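Putative adenosine kinase (PDB 3VAS) probably phosphorylates adenosine to AMP with ATP as phosphate donor, as a ribokinase-family adenosine kinase of Schistosoma mansoni. Local coordinates at residues V176-I184 / M196-L204. Sequence-based numbering, arbitrary orientation.
Sequences VEKAQVYYI and MLKIAKHSL
Strand 181-184 and helix 196-204 belong to a beta-alpha-beta unit of the ribokinase-type core, and Y182 and I199 meet between them. I199 has CG1 beside its backbone N (chi1 -68°), which leaves CG2, on the branch anti to that N, over one ring face of Y182 in a CH-pi contact, 4.0 Å from the ring centroid and displaced toward the rim. S203 comes at the same ring obliquely, its CB 3.6 Å from CE2 of Y182. The axes of the two segments run nearly antiparallel, 152° between their N-to-C directions, as expected of the helix that carries the chain round to the next parallel strand, 209-213. Further along the strand, I184 CG2 touches M196 CE at 3.7 Å, with CD1 of I184 against M196 CB. At the other end, the last turn of helix 170-178 packs on helix 196-204: V176 CG2 lies 4.0 Å from I199 CD1, and V176 CG1 packs on H202 CD2. Here Y182 OH donates a 2.6 Å hydrogen bond to V176 O, tilted 31° from the carbonyl plane; that oxygen lies in the tyrosine ring plane, at its edge. The hydroxyl also meets the imidazole edge of H202, 3.0 Å from CD2. K208 NZ hydrogen-bonds to both Y182 OH and H202 NE2, while W173 meets the histidine ring edge-to-face.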
loop_
_atom_site.group_PDB
_atom_site.type_symbol
_atom_site.label_atom_id
_atom_site.label_comp_id
_atom_site.label_asym_id
_atom_site.label_seq_id
_atom_site.Cartn_x
_atom_site.Cartn_y
_atom_site.Cartn_z
ATOM N N VAL A 176 7.716 17.199 -1.095
ATOM C CA VAL A 176 6.784 17.079 0.020
ATOM C C VAL A 176 6.028 18.387 0.216
ATOM O O VAL A 176 4.814 18.386 0.430
ATOM C CB VAL A 176 7.502 16.699 1.335
ATOM C CG1 VAL A 176 6.513 16.672 2.503
ATOM C CG2 VAL A 176 8.207 15.358 1.191
ATOM N N GLU A 177 6.751 19.499 0.132
ATOM C CA GLU A 177 6.162 20.817 0.339
ATOM C C GLU A 177 5.100 21.169 -0.707
ATOM O O GLU A 177 4.092 21.790 -0.382
ATOM C CB GLU A 177 7.254 21.897 0.409
ATOM C CG GLU A 177 7.933 21.998 1.779
ATOM C CD GLU A 177 9.160 22.903 1.785
ATOM O OE1 GLU A 177 9.520 23.408 2.871
ATOM O OE2 GLU A 177 9.775 23.101 0.713
ATOM N N LYS A 178 5.316 20.756 -1.954
ATOM C CA LYS A 178 4.388 21.083 -3.036
ATOM C C LYS A 178 3.178 20.142 -3.102
ATOM O O LYS A 178 2.185 20.443 -3.771
ATOM C CB LYS A 178 5.106 21.094 -4.389
ATOM C CG LYS A 178 5.611 19.729 -4.825
ATOM C CD LYS A 178 5.897 19.689 -6.318
ATOM C CE LYS A 178 7.011 20.634 -6.699
ATOM N NZ LYS A 178 7.130 20.759 -8.177
ATOM N N ALA A 179 3.260 19.004 -2.419
ATOM C CA ALA A 179 2.156 18.044 -2.418
ATOM C C ALA A 179 1.006 18.511 -1.535
ATOM O O ALA A 179 1.219 19.175 -0.523
ATOM C CB ALA A 179 2.633 16.671 -1.980
ATOM N N GLN A 180 -0.215 18.165 -1.927
ATOM C CA GLN A 180 -1.393 18.478 -1.122
ATOM C C GLN A 180 -1.980 17.188 -0.583
ATOM O O GLN A 180 -2.817 17.199 0.324
ATOM C CB GLN A 180 -2.435 19.230 -1.953
ATOM C CG GLN A 180 -1.950 20.579 -2.462
ATOM C CD GLN A 180 -1.552 21.511 -1.334
ATOM O OE1 GLN A 180 -0.498 22.149 -1.381
ATOM N NE2 GLN A 180 -2.395 21.595 -0.309
ATOM N N VAL A 181 -1.523 16.076 -1.154
ATOM C CA VAL A 181 -2.019 14.747 -0.810
ATOM C C VAL A 181 -0.861 13.775 -0.610
ATOM O O VAL A 181 0.057 13.721 -1.429
ATOM C CB VAL A 181 -2.938 14.192 -1.921
ATOM C CG1 VAL A 181 -3.381 12.769 -1.595
ATOM C CG2 VAL A 181 -4.144 15.106 -2.125
ATOM N N TYR A 182 -0.902 13.013 0.478
ATOM C CA TYR A 182 0.111 11.992 0.728
ATOM C C TYR A 182 -0.503 10.604 0.843
ATOM O O TYR A 182 -1.602 10.437 1.378
ATOM C CB TYR A 182 0.909 12.309 1.995
ATOM C CG TYR A 182 1.462 13.712 2.024
ATOM C CD1 TYR A 182 2.639 14.028 1.359
ATOM C CD2 TYR A 182 0.805 14.722 2.707
ATOM C CE1 TYR A 182 3.147 15.312 1.378
ATOM C CE2 TYR A 182 1.303 16.010 2.730
ATOM C CZ TYR A 182 2.474 16.300 2.065
ATOM O OH TYR A 182 2.975 17.582 2.088
ATOM N N TYR A 183 0.204 9.612 0.316
ATOM C CA TYR A 183 -0.144 8.223 0.547
ATOM C C TYR A 183 1.083 7.470 1.041
ATOM O O TYR A 183 2.077 7.363 0.322
ATOM C CB TYR A 183 -0.682 7.553 -0.721
ATOM C CG TYR A 183 -1.106 6.118 -0.483
ATOM C CD1 TYR A 183 -2.364 5.818 0.038
ATOM C CD2 TYR A 183 -0.241 5.061 -0.751
ATOM C CE1 TYR A 183 -2.754 4.506 0.274
ATOM C CE2 TYR A 183 -0.618 3.747 -0.515
ATOM C CZ TYR A 183 -1.875 3.475 -0.007
ATOM O OH TYR A 183 -2.249 2.167 0.215
ATOM N N ILE A 184 1.020 6.965 2.269
ATOM C CA ILE A 184 2.068 6.092 2.785
ATOM C C ILE A 184 1.462 4.844 3.428
ATOM O O ILE A 184 0.613 4.939 4.319
ATOM C CB ILE A 184 2.966 6.797 3.823
ATOM C CG1 ILE A 184 3.433 8.165 3.319
ATOM C CG2 ILE A 184 4.170 5.923 4.163
ATOM C CD1 ILE A 184 4.261 8.928 4.338
ATOM N N MET A 196 8.330 9.025 7.641
ATOM C CA MET A 196 6.885 9.053 7.455
ATOM C C MET A 196 6.206 9.856 8.563
ATOM O O MET A 196 5.194 10.507 8.328
ATOM C CB MET A 196 6.302 7.642 7.311
ATOM C CG MET A 196 6.364 6.789 8.549
ATOM S SD MET A 196 5.921 5.076 8.187
ATOM C CE MET A 196 4.185 5.228 7.793
ATOM N N LEU A 197 6.786 9.834 9.759
ATOM C CA LEU A 197 6.270 10.636 10.867
ATOM C C LEU A 197 6.466 12.125 10.590
ATOM O O LEU A 197 5.573 12.936 10.842
ATOM C CB LEU A 197 6.953 10.254 12.186
ATOM C CG LEU A 197 6.398 10.948 13.434
ATOM C CD1 LEU A 197 4.893 10.737 13.544
ATOM C CD2 LEU A 197 7.094 10.456 14.693
ATOM N N LYS A 198 7.639 12.476 10.073
ATOM C CA LYS A 198 7.932 13.861 9.736
ATOM C C LYS A 198 6.960 14.381 8.678
ATOM O O LYS A 198 6.427 15.481 8.809
ATOM C CB LYS A 198 9.371 14.018 9.241
ATOM C CG LYS A 198 9.886 15.444 9.370
ATOM C CD LYS A 198 10.928 15.791 8.315
ATOM C CE LYS A 198 11.256 17.285 8.366
ATOM N NZ LYS A 198 12.000 17.761 7.166
ATOM N N ILE A 199 6.727 13.589 7.636
ATOM C CA ILE A 199 5.803 13.987 6.577
ATOM C C ILE A 199 4.373 14.099 7.107
ATOM O O ILE A 199 3.647 15.022 6.752
ATOM C CB ILE A 199 5.856 13.022 5.375
ATOM C CG1 ILE A 199 7.203 13.150 4.662
ATOM C CG2 ILE A 199 4.721 13.311 4.397
ATOM C CD1 ILE A 199 7.394 12.169 3.526
ATOM N N ALA A 200 3.983 13.167 7.973
ATOM C CA ALA A 200 2.652 13.186 8.574
ATOM C C ALA A 200 2.405 14.461 9.387
ATOM O O ALA A 200 1.332 15.059 9.308
ATOM C CB ALA A 200 2.436 11.949 9.438
ATOM N N LYS A 201 3.400 14.872 10.167
ATOM C CA LYS A 201 3.300 16.109 10.936
ATOM C C LYS A 201 3.212 17.332 10.024
ATOM O O LYS A 201 2.460 18.266 10.306
ATOM C CB LYS A 201 4.478 16.253 11.901
ATOM C CG LYS A 201 4.484 15.222 13.008
ATOM C CD LYS A 201 5.716 15.341 13.876
ATOM C CE LYS A 201 5.701 14.289 14.969
ATOM N NZ LYS A 201 6.994 14.252 15.702
ATOM N N HIS A 202 3.983 17.322 8.940
ATOM C CA HIS A 202 3.929 18.403 7.961
ATOM C C HIS A 202 2.528 18.521 7.363
ATOM O O HIS A 202 2.001 19.624 7.213
ATOM C CB HIS A 202 4.960 18.187 6.851
ATOM C CG HIS A 202 4.786 19.104 5.680
ATOM N ND1 HIS A 202 5.364 20.354 5.619
ATOM C CD2 HIS A 202 4.089 18.954 4.529
ATOM C CE1 HIS A 202 5.033 20.934 4.478
ATOM N NE2 HIS A 202 4.260 20.106 3.798
ATOM N N SER A 203 1.930 17.381 7.031
ATOM C CA SER A 203 0.581 17.355 6.471
ATOM C C SER A 203 -0.447 17.972 7.420
ATOM O O SER A 203 -1.193 18.871 7.034
ATOM C CB SER A 203 0.171 15.923 6.106
ATOM O OG SER A 203 -1.166 15.873 5.626
ATOM N N LEU A 204 -0.476 17.497 8.661
ATOM C CA LEU A 204 -1.455 17.971 9.635
ATOM C C LEU A 204 -1.311 19.464 9.931
ATOM O O LEU A 204 -2.306 20.191 10.002
ATOM C CB LEU A 204 -1.369 17.171 10.936
ATOM C CG LEU A 204 -2.606 17.311 11.824
ATOM C CD1 LEU A 204 -3.800 16.660 11.144
ATOM C CD2 LEU A 204 -2.379 16.709 13.205
#